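PDB 6I9A: Lys-gingipain catalytic subunit from Porphyromonas gingivalis, which acts as a secreted cysteine endopeptidase that cleaves proteins such as haemoglobin, albumin, collagen and immunoglobulins with a strong preference for lysine at the P1 position. Local coordinates for residues A[208-213]-A[243-248]; A[153-158]-A[187-192]; A[272-277]-A[323-328]. All blocks are in the same frame, centred on the assembly; numbering follows the deposited sequence.

Contact 1 of 3, residues A[208-213]-A[243-248]; sequences VSFANY and LAIGNC. With H8E (benzyl-N-[(2S)-1-[[(3S)-7-amino-1-(benzylamino)-1,2-dioxoheptan-3-yl]amino]-5-(2-methyl-2-phenylhydrazinyl)-1,5-dioxopentan-2-yl]carbamate), chain I.
Asn212 spends the two N-H bonds of its carboxamide on residues 243-248. ND2 of Asn212 gives one to OD1 of Asn247 at 2.9 Å, close to straight (168°), and the other to the main-chain O of Ile245 at 3.0 Å. Asn212 and Ile245 share one face of the sheet; CG of Asn212 is anti to the backbone N (chi1 -176°), and both acceptors lie near the plane of its amide, against which the amide of Asn247 is turned by 73°. Ile245 O is gripped twice, by ND2 from above its carbonyl plane and by Tyr213 N nearly in line with the C=O bond. A water donating to OD1 of Asn212 and to OD1 of Asn247 closes the polar cluster; the hydroxyl of Tyr313 is hydrogen-bonded to OD1 of Asn212 and that of Tyr357 to ND2 of Asn247.

Around this cluster the strands run parallel, Phe210 beside Leu243 and Tyr213 beside Gly246, joined by regular main-chain bonds. Next to the amides, CD1 of Ile245 meets the Phe210 ring in plane at its edge, 3.6 Å from CE1, while CD2 of Leu243 lies 3.9 Å from CD1 of Phe210. On the opposite face the rim of Tyr213 receives Cys248: CB is 4.0 Å from CE1 of the ring, and SG of Cys248 sits at the ring edge, 5.2 Å from the centre of the Tyr213 ring.

The main-chain O of Asn247 accepts from the amine NAB of the inhibitor at 2.9 Å. Asn212 thus acts as a second-shell residue, holding the side chain of a pocket residue whose carbonyl receives a lysine-like amine, consistent with the P1 preference of the enzyme.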
loop_
_atom_site.group_PDB
_atom_site.type_symbol
_atom_site.label_atom_id
_atom_site.label_comp_id
_atom_site.label_asym_id
_atom_site.label_seq_id
_atom_site.Cartn_x
_atom_site.Cartn_y
_atom_site.Cartn_z
ATOM N N VAL A 208 15.256 -2.049 -8.000
ATOM C CA VAL A 208 14.009 -1.745 -8.690
ATOM C C VAL A 208 13.059 -1.134 -7.661
ATOM O O VAL A 208 13.139 -1.443 -6.466
ATOM C CB VAL A 208 13.344 -2.980 -9.347
ATOM C CG1 VAL A 208 14.171 -3.490 -10.528
ATOM C CG2 VAL A 208 13.076 -4.088 -8.327
ATOM N N SER A 209 12.147 -0.293 -8.153
ATOM C CA SER A 209 11.115 0.322 -7.291
ATOM C C SER A 209 9.921 -0.624 -7.110
ATOM O O SER A 209 9.119 -0.457 -6.170
ATOM C CB SER A 209 10.605 1.641 -7.909
ATOM O OG SER A 209 10.092 1.403 -9.217
ATOM N N PHE A 210 9.735 -1.541 -8.060
ATOM C CA PHE A 210 8.496 -2.294 -8.197
ATOM C C PHE A 210 8.838 -3.600 -8.867
ATOM O O PHE A 210 9.601 -3.616 -9.847
ATOM C CB PHE A 210 7.549 -1.481 -9.096
ATOM C CG PHE A 210 6.219 -2.155 -9.377
ATOM C CD1 PHE A 210 5.281 -2.331 -8.358
ATOM C CD2 PHE A 210 5.897 -2.609 -10.659
ATOM C CE1 PHE A 210 4.041 -2.914 -8.637
ATOM C CE2 PHE A 210 4.647 -3.193 -10.925
ATOM C CZ PHE A 210 3.741 -3.327 -9.916
ATOM N N ALA A 211 8.257 -4.684 -8.374
ATOM C CA ALA A 211 8.414 -6.019 -8.957
ATOM C C ALA A 211 7.052 -6.657 -8.999
ATOM O O ALA A 211 6.367 -6.712 -7.959
ATOM C CB ALA A 211 9.367 -6.845 -8.126
ATOM N N ASN A 212 6.642 -7.153 -10.194
ATOM C CA ASN A 212 5.330 -7.822 -10.315
ATOM C C ASN A 212 5.538 -9.130 -11.062
ATOM O O ASN A 212 6.106 -9.152 -12.165
ATOM C CB ASN A 212 4.379 -6.917 -11.080
ATOM C CG ASN A 212 2.938 -7.360 -11.249
ATOM O OD1 ASN A 212 2.257 -6.807 -12.109
ATOM N ND2 ASN A 212 2.444 -8.291 -10.433
ATOM N N TYR A 213 5.109 -10.218 -10.423
ATOM C CA TYR A 213 5.167 -11.574 -10.942
ATOM C C TYR A 213 3.732 -12.059 -11.113
ATOM O O TYR A 213 2.925 -11.983 -10.177
ATOM C CB TYR A 213 5.928 -12.450 -9.919
ATOM C CG TYR A 213 5.865 -13.935 -10.183
ATOM C CD1 TYR A 213 4.830 -14.706 -9.657
ATOM C CD2 TYR A 213 6.879 -14.587 -10.871
ATOM C CE1 TYR A 213 4.802 -16.086 -9.807
ATOM C CE2 TYR A 213 6.861 -15.976 -11.034
ATOM C CZ TYR A 213 5.821 -16.720 -10.493
ATOM O OH TYR A 213 5.804 -18.096 -10.681
ATOM N N LEU A 243 8.050 -2.042 -3.804
ATOM C CA LEU A 243 6.733 -2.672 -3.669
ATOM C C LEU A 243 6.774 -3.929 -4.546
ATOM O O LEU A 243 7.222 -3.852 -5.701
ATOM C CB LEU A 243 5.681 -1.706 -4.226
ATOM C CG LEU A 243 4.286 -2.329 -4.458
ATOM C CD1 LEU A 243 3.646 -2.856 -3.167
ATOM C CD2 LEU A 243 3.356 -1.309 -5.087
ATOM N N ALA A 244 6.349 -5.072 -4.006
ATOM C CA ALA A 244 6.237 -6.289 -4.832
ATOM C C ALA A 244 4.789 -6.725 -4.835
ATOM O O ALA A 244 4.081 -6.628 -3.806
ATOM C CB ALA A 244 7.145 -7.376 -4.303
ATOM N N ILE A 245 4.366 -7.246 -5.986
ATOM C CA ILE A 245 2.978 -7.769 -6.160
ATOM C C ILE A 245 3.098 -9.159 -6.768
ATOM O O ILE A 245 3.674 -9.331 -7.872
ATOM C CB ILE A 245 2.140 -6.850 -7.062
ATOM C CG1 ILE A 245 2.077 -5.444 -6.445
ATOM C CG2 ILE A 245 0.728 -7.457 -7.252
ATOM C CD1 ILE A 245 1.169 -4.472 -7.200
ATOM N N GLY A 246 2.583 -10.148 -6.052
ATOM C CA GLY A 246 2.521 -11.528 -6.539
ATOM C C GLY A 246 1.086 -11.846 -6.946
ATOM O O GLY A 246 0.213 -12.017 -6.081
ATOM N N ASN A 247 0.816 -11.776 -8.255
ATOM C CA ASN A 247 -0.489 -12.203 -8.792
ATOM C C ASN A 247 -0.391 -13.704 -9.061
ATOM O O ASN A 247 -0.008 -14.159 -10.157
ATOM C CB ASN A 247 -0.844 -11.421 -10.032
ATOM C CG ASN A 247 -1.076 -9.947 -9.759
ATOM O OD1 ASN A 247 -0.372 -9.070 -10.267
ATOM N ND2 ASN A 247 -2.082 -9.653 -8.920
ATOM N N CYS A 248 -0.613 -14.471 -7.984
ATOM C CA CYS A 248 -0.309 -15.914 -7.929
ATOM C C CYS A 248 -0.931 -16.484 -6.685
ATOM O O CYS A 248 -1.357 -15.745 -5.782
ATOM C CB CYS A 248 1.200 -16.183 -7.966
ATOM S SG CYS A 248 2.135 -15.383 -6.636
HETATM C CAQ H8E I . 2.544 -24.250 -6.349
HETATM C CAK H8E I . 3.918 -24.556 -6.440
HETATM C CAH H8E I . 4.500 -24.788 -7.687
HETATM C CAL H8E I . 3.744 -24.743 -8.855
HETATM C CAR H8E I . 2.392 -24.458 -8.731
HETATM C CBO H8E I . 1.778 -24.171 -7.521
HETATM C CBA H8E I . 0.387 -23.938 -7.506
HETATM N NBE H8E I . 0.035 -22.528 -7.744
HETATM C CBL H8E I . -1.105 -22.149 -8.386
HETATM O OAE H8E I . -1.857 -22.979 -8.912
HETATM C CBN H8E I . -1.385 -20.650 -8.427
HETATM O OAG H8E I . -0.357 -19.936 -8.213
HETATM C CBS H8E I . -2.239 -20.255 -9.673
HETATM C CBB H8E I . -2.135 -18.767 -10.028
HETATM C CAY H8E I . -2.877 -18.410 -11.319
HETATM C CAX H8E I . -3.022 -16.907 -11.580
HETATM C CAW H8E I . -1.703 -16.262 -11.984
HETATM N NAB H8E I . -1.931 -14.811 -12.255
HETATM N NBG H8E I . -3.651 -20.642 -9.552
HETATM C C H8E I . -4.315 -21.462 -10.365
HETATM O O H8E I . -3.839 -22.068 -11.316
HETATM C CA H8E I . -5.733 -21.747 -9.885
HETATM N N H8E I . -6.612 -22.181 -10.967
HETATM C CBK H8E I . -6.997 -21.353 -11.970
HETATM O OAD H8E I . -6.497 -20.222 -12.056
HETATM O OBI H8E I . -7.867 -21.832 -12.776
HETATM C CBD H8E I . -8.275 -21.037 -13.948
HETATM C CBP H8E I . -9.076 -21.836 -14.874
HETATM C CAS H8E I . -10.470 -21.772 -14.891
HETATM C CAM H8E I . -11.272 -22.527 -15.800
HETATM C CAI H8E I . -10.574 -23.410 -16.642
HETATM C CAN H8E I . -9.193 -23.521 -16.574
HETATM C CAT H8E I . -8.434 -22.750 -15.711
HETATM C CB H8E I . -5.696 -22.840 -8.805
HETATM C CG H8E I . -5.086 -24.176 -9.305
HETATM C CD H8E I . -4.728 -25.072 -8.156
HETATM O OE1 H8E I . -5.583 -25.784 -7.627
HETATM N NE2 H8E I . -3.447 -24.935 -7.768
HETATM N NBT H8E I . -2.939 -25.553 -6.614
HETATM C CAA H8E I . -2.461 -24.565 -5.610
HETATM C CBQ H8E I . -2.265 -26.790 -6.850
HETATM C CAU H8E I . -1.258 -27.261 -5.992
HETATM C CAO H8E I . -0.663 -28.499 -6.220
HETATM C CAJ H8E I . -1.053 -29.271 -7.306
HETATM C CAP H8E I . -2.016 -28.802 -8.188
HETATM C CAV H8E I . -2.636 -27.574 -7.950
HETATM O O HOH W 1 -0.361 -6.376 -11.203
#

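Contact 2 of 3, residues A[153-158]-A[187-192]; sequences VLLIAG and TDVYNY
Tyr190 places its CG anti to the carbonyl carbon and beside the backbone N (chi1 -52°). Its ring lies close to the main chain of strand 153-157, where CD2 of Tyr190 approaches the O of Val153 to 3.2 Å. In Leu154, CG is anti to the backbone N (chi1 176°), and the branch beyond it ends in a CD1 that serves two aromatic residues. This methyl lies 3.9 Å from CB of Tyr190, whose side chain runs across that of Leu154 at about a right angle. The same CD1 sits 3.9 Å from CE1 of Tyr192, near the plane of that ring and at its edge.

On the face that carries Val153, Leu155 and Val189, the contacts are aliphatic. CG1 of Val189 rests 3.9 Å from CG2 of Val153, the two valines lying side by side and pointing the same way, and is 4.0 Å from CD1 of Leu155. Asn191, on this face too, turns its amide back along its own strand, where ND2 donates to the O of Val189 at 3.0 Å.

Five main-chain bonds, from Val153 N to Asp188 O at one end to Ala157 N to Tyr192 O at the other, alternate between the strands, as expected of a parallel pair; the strand directions differ by 17°. His203 stacks on Tyr190, and its NE2 is hydrogen-bonded to the hydroxyl of Tyr192. Helix 163-178, which connects the strands, covers the face of Leu155 and Asn191 through Ile172 and Met176 against Leu155, and Met176 against Asn191. A parallel pair joined by a helix packed on it is the beta-alpha-beta crossover, here adding strand 188-192 as the edge of the mixed sheet in the catalytic alpha/beta domain.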
loop_
_atom_site.group_PDB
_atom_site.type_symbol
_atom_site.label_atom_id
_atom_site.label_comp_id
_atom_site.label_asym_id
_atom_site.label_seq_id
_atom_site.Cartn_x
_atom_site.Cartn_y
_atom_site.Cartn_z
ATOM N N VAL A 153 12.111 -1.135 -12.922
ATOM C CA VAL A 153 11.082 -2.074 -12.464
ATOM C C VAL A 153 11.425 -3.448 -12.995
ATOM O O VAL A 153 12.203 -3.580 -13.962
ATOM C CB VAL A 153 9.633 -1.682 -12.874
ATOM C CG1 VAL A 153 9.257 -0.305 -12.344
ATOM C CG2 VAL A 153 9.414 -1.766 -14.385
ATOM N N LEU A 154 10.819 -4.479 -12.367
ATOM C CA LEU A 154 10.939 -5.877 -12.784
ATOM C C LEU A 154 9.534 -6.435 -12.971
ATOM O O LEU A 154 8.711 -6.416 -12.057
ATOM C CB LEU A 154 11.689 -6.673 -11.728
ATOM C CG LEU A 154 11.791 -8.197 -11.996
ATOM C CD1 LEU A 154 12.532 -8.519 -13.301
ATOM C CD2 LEU A 154 12.408 -8.895 -10.811
ATOM N N LEU A 155 9.269 -6.938 -14.205
ATOM C CA LEU A 155 7.947 -7.490 -14.586
ATOM C C LEU A 155 8.141 -8.880 -15.150
ATOM O O LEU A 155 8.955 -9.068 -16.078
ATOM C CB LEU A 155 7.331 -6.577 -15.640
ATOM C CG LEU A 155 7.154 -5.099 -15.252
ATOM C CD1 LEU A 155 6.651 -4.285 -16.449
ATOM C CD2 LEU A 155 6.157 -4.955 -14.059
ATOM N N ILE A 156 7.444 -9.869 -14.588
ATOM C CA ILE A 156 7.640 -11.257 -15.018
ATOM C C ILE A 156 6.302 -11.916 -15.288
ATOM O O ILE A 156 5.439 -11.997 -14.370
ATOM C CB ILE A 156 8.383 -12.057 -13.882
ATOM C CG1 ILE A 156 9.796 -11.448 -13.654
ATOM C CG2 ILE A 156 8.491 -13.555 -14.263
ATOM C CD1 ILE A 156 10.432 -11.968 -12.384
ATOM N N ALA A 157 6.148 -12.455 -16.516
ATOM C CA ALA A 157 5.077 -13.374 -16.850
ATOM C C ALA A 157 5.680 -14.756 -16.689
ATOM O O ALA A 157 6.455 -15.210 -17.572
ATOM C CB ALA A 157 4.576 -13.150 -18.273
ATOM N N GLY A 158 5.465 -15.404 -15.555
ATOM C CA GLY A 158 6.099 -16.682 -15.261
ATOM C C GLY A 158 5.547 -17.836 -16.058
ATOM O O GLY A 158 4.677 -17.698 -16.922
ATOM N N THR A 187 13.861 4.161 -16.879
ATOM C CA THR A 187 15.054 3.943 -17.690
ATOM C C THR A 187 15.341 2.473 -17.922
ATOM O O THR A 187 16.052 2.139 -18.872
ATOM C CB THR A 187 16.288 4.571 -16.977
ATOM O OG1 THR A 187 16.454 3.967 -15.693
ATOM C CG2 THR A 187 16.138 6.091 -16.813
ATOM N N ASP A 188 14.865 1.591 -17.033
ATOM C CA ASP A 188 15.157 0.162 -17.108
ATOM C C ASP A 188 13.920 -0.617 -16.727
ATOM O O ASP A 188 13.507 -0.613 -15.558
ATOM C CB ASP A 188 16.314 -0.187 -16.175
ATOM C CG ASP A 188 17.589 0.559 -16.513
ATOM O OD1 ASP A 188 17.788 1.673 -15.994
ATOM O OD2 ASP A 188 18.352 0.074 -17.376
ATOM N N VAL A 189 13.298 -1.231 -17.708
ATOM C CA VAL A 189 12.091 -2.006 -17.523
ATOM C C VAL A 189 12.513 -3.447 -17.753
ATOM O O VAL A 189 12.485 -3.963 -18.882
ATOM C CB VAL A 189 10.956 -1.517 -18.412
ATOM C CG1 VAL A 189 9.718 -2.388 -18.209
ATOM C CG2 VAL A 189 10.633 -0.051 -18.127
ATOM N N TYR A 190 13.002 -4.090 -16.694
ATOM C CA TYR A 190 13.464 -5.478 -16.806
ATOM C C TYR A 190 12.229 -6.338 -16.931
ATOM O O TYR A 190 11.355 -6.283 -16.066
ATOM C CB TYR A 190 14.273 -5.871 -15.581
ATOM C CG TYR A 190 15.397 -4.928 -15.209
ATOM C CD1 TYR A 190 16.517 -4.777 -16.026
ATOM C CD2 TYR A 190 15.367 -4.230 -14.005
ATOM C CE1 TYR A 190 17.576 -3.945 -15.646
ATOM C CE2 TYR A 190 16.425 -3.445 -13.595
ATOM C CZ TYR A 190 17.511 -3.287 -14.426
ATOM O OH TYR A 190 18.568 -2.521 -13.965
ATOM N N ASN A 191 12.118 -7.108 -18.003
ATOM C CA ASN A 191 10.874 -7.880 -18.226
ATOM C C ASN A 191 11.220 -9.233 -18.800
ATOM O O ASN A 191 12.090 -9.348 -19.678
ATOM C CB ASN A 191 9.910 -7.100 -19.133
ATOM C CG ASN A 191 10.382 -6.894 -20.544
ATOM O OD1 ASN A 191 9.930 -7.607 -21.452
ATOM N ND2 ASN A 191 11.261 -5.920 -20.782
ATOM N N TYR A 192 10.542 -10.251 -18.285
ATOM C CA TYR A 192 10.738 -11.625 -18.726
ATOM C C TYR A 192 9.369 -12.173 -19.065
ATOM O O TYR A 192 8.526 -12.379 -18.170
ATOM C CB TYR A 192 11.399 -12.413 -17.607
ATOM C CG TYR A 192 12.792 -11.911 -17.334
ATOM C CD1 TYR A 192 13.003 -10.763 -16.561
ATOM C CD2 TYR A 192 13.909 -12.513 -17.937
ATOM C CE1 TYR A 192 14.278 -10.230 -16.389
ATOM C CE2 TYR A 192 15.189 -11.990 -17.758
ATOM C CZ TYR A 192 15.373 -10.861 -16.966
ATOM O OH TYR A 192 16.630 -10.327 -16.792
#

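Contact 3 of 3, residues A[272-277]-A[323-328]; sequences GAYAYI and NTVNSI. With NA (sodium ion), chain E.
Val325 presents a forked end to strand 273-279, and each prong finds its own seat. CG1 of Val325 is anti to the backbone N (chi1 170°), which leaves CG2 anti to the carbonyl carbon. CG2 of Val325 comes up to the edge of the Tyr274 ring, in its plane, 4.0 Å from CE1. CG1 of Val325 settles between the small bump of Ala275, with CB at 4.1 Å, and the far end of Ile277, with CD1 at 4.0 Å. The side chains of Tyr274 and Ile277 run antiparallel to that of Val325 and pass alongside it.

Helix 325-342 is laid in this way against the face of the mixed sheet that carries Ile277 and Leu243, its first turn facing a strand that turns a corner at Tyr274. Thr324 is the N-cap: its OG1 accepts from Ser327 N at 3.0 Å, while OG of Ser327 donates to the O of Thr324 at 2.7 Å. One residue earlier, OD1 of Asn323 binds a sodium ion at 2.4 Å; carbonyls of Ala315, Thr316, Leu318, Ser321 and Tyr322 complete that site.

The return fit is made by Ile277. Its CD1 methyl enters the hollow between two residues about one helical turn apart, 3.7 Å from the O of Val325 and 4.2 Å from CB of Ile328. Leu243, from the next strand, also touches Val325 and Ile328, while Val359 of strand 357-361 packs on both Ile277 and Val325.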
loop_
_atom_site.group_PDB
_atom_site.type_symbol
_atom_site.label_atom_id
_atom_site.label_comp_id
_atom_site.label_asym_id
_atom_site.label_seq_id
_atom_site.Cartn_x
_atom_site.Cartn_y
_atom_site.Cartn_z
ATOM N N GLY A 272 14.855 -6.479 0.443
ATOM C CA GLY A 272 13.452 -6.808 0.176
ATOM C C GLY A 272 12.571 -5.575 -0.001
ATOM O O GLY A 272 12.969 -4.542 -0.571
ATOM N N ALA A 273 11.305 -5.737 0.440
ATOM C CA ALA A 273 10.223 -4.795 0.148
ATOM C C ALA A 273 9.803 -3.958 1.336
ATOM O O ALA A 273 9.940 -4.397 2.481
ATOM C CB ALA A 273 8.994 -5.650 -0.295
ATOM N N TYR A 274 9.169 -2.804 1.051
ATOM C CA TYR A 274 8.474 -2.068 2.118
ATOM C C TYR A 274 6.987 -2.454 2.193
ATOM O O TYR A 274 6.342 -2.208 3.214
ATOM C CB TYR A 274 8.622 -0.551 1.929
ATOM C CG TYR A 274 8.011 -0.018 0.659
ATOM C CD1 TYR A 274 6.633 0.177 0.556
ATOM C CD2 TYR A 274 8.795 0.259 -0.462
ATOM C CE1 TYR A 274 6.064 0.688 -0.610
ATOM C CE2 TYR A 274 8.227 0.766 -1.641
ATOM C CZ TYR A 274 6.857 0.931 -1.720
ATOM O OH TYR A 274 6.252 1.432 -2.836
ATOM N N ALA A 275 6.453 -3.115 1.154
ATOM C CA ALA A 275 5.061 -3.581 1.145
ATOM C C ALA A 275 4.978 -4.667 0.096
ATOM O O ALA A 275 5.724 -4.702 -0.891
ATOM C CB ALA A 275 4.101 -2.456 0.820
ATOM N N TYR A 276 3.994 -5.547 0.309
ATOM C CA TYR A 276 3.692 -6.685 -0.591
ATOM C C TYR A 276 2.216 -6.801 -0.741
ATOM O O TYR A 276 1.469 -6.727 0.237
ATOM C CB TYR A 276 4.248 -7.978 0.013
ATOM C CG TYR A 276 4.081 -9.164 -0.919
ATOM C CD1 TYR A 276 4.864 -9.286 -2.065
ATOM C CD2 TYR A 276 3.119 -10.140 -0.675
ATOM C CE1 TYR A 276 4.723 -10.371 -2.932
ATOM C CE2 TYR A 276 2.979 -11.242 -1.538
ATOM C CZ TYR A 276 3.784 -11.339 -2.667
ATOM O OH TYR A 276 3.673 -12.377 -3.545
ATOM N N ILE A 277 1.778 -6.994 -1.993
ATOM C CA ILE A 277 0.375 -7.336 -2.260
ATOM C C ILE A 277 0.340 -8.755 -2.814
ATOM O O ILE A 277 1.073 -9.054 -3.776
ATOM C CB ILE A 277 -0.263 -6.371 -3.302
ATOM C CG1 ILE A 277 -0.358 -4.952 -2.698
ATOM C CG2 ILE A 277 -1.661 -6.886 -3.681
ATOM C CD1 ILE A 277 -0.600 -3.874 -3.761
ATOM N N ASN A 323 -3.309 6.510 -5.377
ATOM C CA ASN A 323 -1.894 6.817 -5.170
ATOM C C ASN A 323 -1.273 6.103 -3.987
ATOM O O ASN A 323 -0.080 6.330 -3.749
ATOM C CB ASN A 323 -1.700 8.350 -5.075
ATOM C CG ASN A 323 -1.904 8.955 -6.441
ATOM O OD1 ASN A 323 -1.573 8.313 -7.463
ATOM N ND2 ASN A 323 -2.455 10.156 -6.538
ATOM N N THR A 324 -1.991 5.223 -3.285
ATOM C CA THR A 324 -1.418 4.435 -2.191
ATOM C C THR A 324 -1.209 2.994 -2.622
ATOM O O THR A 324 -1.846 2.508 -3.560
ATOM C CB THR A 324 -2.298 4.514 -0.964
ATOM O OG1 THR A 324 -3.574 3.919 -1.248
ATOM C CG2 THR A 324 -2.395 5.917 -0.404
ATOM N N VAL A 325 -0.446 2.273 -1.840
ATOM C CA VAL A 325 -0.293 0.813 -2.029
ATOM C C VAL A 325 -1.668 0.136 -1.894
ATOM O O VAL A 325 -2.077 -0.658 -2.748
ATOM C CB VAL A 325 0.694 0.229 -0.994
ATOM C CG1 VAL A 325 0.646 -1.304 -1.031
ATOM C CG2 VAL A 325 2.124 0.708 -1.279
ATOM N N ASN A 326 -2.423 0.466 -0.818
ATOM C CA ASN A 326 -3.737 -0.182 -0.682
ATOM C C ASN A 326 -4.590 0.097 -1.895
ATOM O O ASN A 326 -5.351 -0.793 -2.314
ATOM C CB ASN A 326 -4.481 0.316 0.566
ATOM C CG ASN A 326 -4.309 -0.640 1.722
ATOM O OD1 ASN A 326 -3.446 -0.462 2.596
ATOM N ND2 ASN A 326 -5.134 -1.691 1.762
ATOM N N SER A 327 -4.555 1.310 -2.465
ATOM C CA SER A 327 -5.431 1.626 -3.586
ATOM C C SER A 327 -5.100 0.793 -4.822
ATOM O O SER A 327 -5.979 0.601 -5.664
ATOM C CB SER A 327 -5.412 3.120 -3.896
ATOM O OG SER A 327 -4.202 3.508 -4.527
ATOM N N ILE A 328 -3.859 0.348 -4.991
ATOM C CA ILE A 328 -3.496 -0.505 -6.168
ATOM C C ILE A 328 -4.280 -1.808 -6.040
ATOM O O ILE A 328 -4.886 -2.298 -7.008
ATOM C CB ILE A 328 -1.982 -0.738 -6.238
ATOM C CG1 ILE A 328 -1.245 0.599 -6.424
ATOM C CG2 ILE A 328 -1.642 -1.727 -7.332
ATOM C CD1 ILE A 328 0.262 0.476 -6.318
HETATM NA NA NA E . -2.598 6.822 -9.097
#

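Read from the N terminus, the three contacts follow one another in series, with neither nesting nor crossing. Contact 2 closes first, around the loop that holds helix 163-178. Contact 1 then joins 208-213 to 243-248, the chain between them including the putative proton donor His216, and contact 3 brings 323-328 back onto 272-277 after a 45-residue excursion. The sheet binds them together: Asn212 pairs with Leu154 and Ile156, tying contact 1 to contact 2, and Ala244 and Gly246 pair with Ile277, tying it to contact 3. Contacts 2 and 3 do not touch, their nearest atoms about 10 Å apart; the strands of contact 1 lie between them in the sheet.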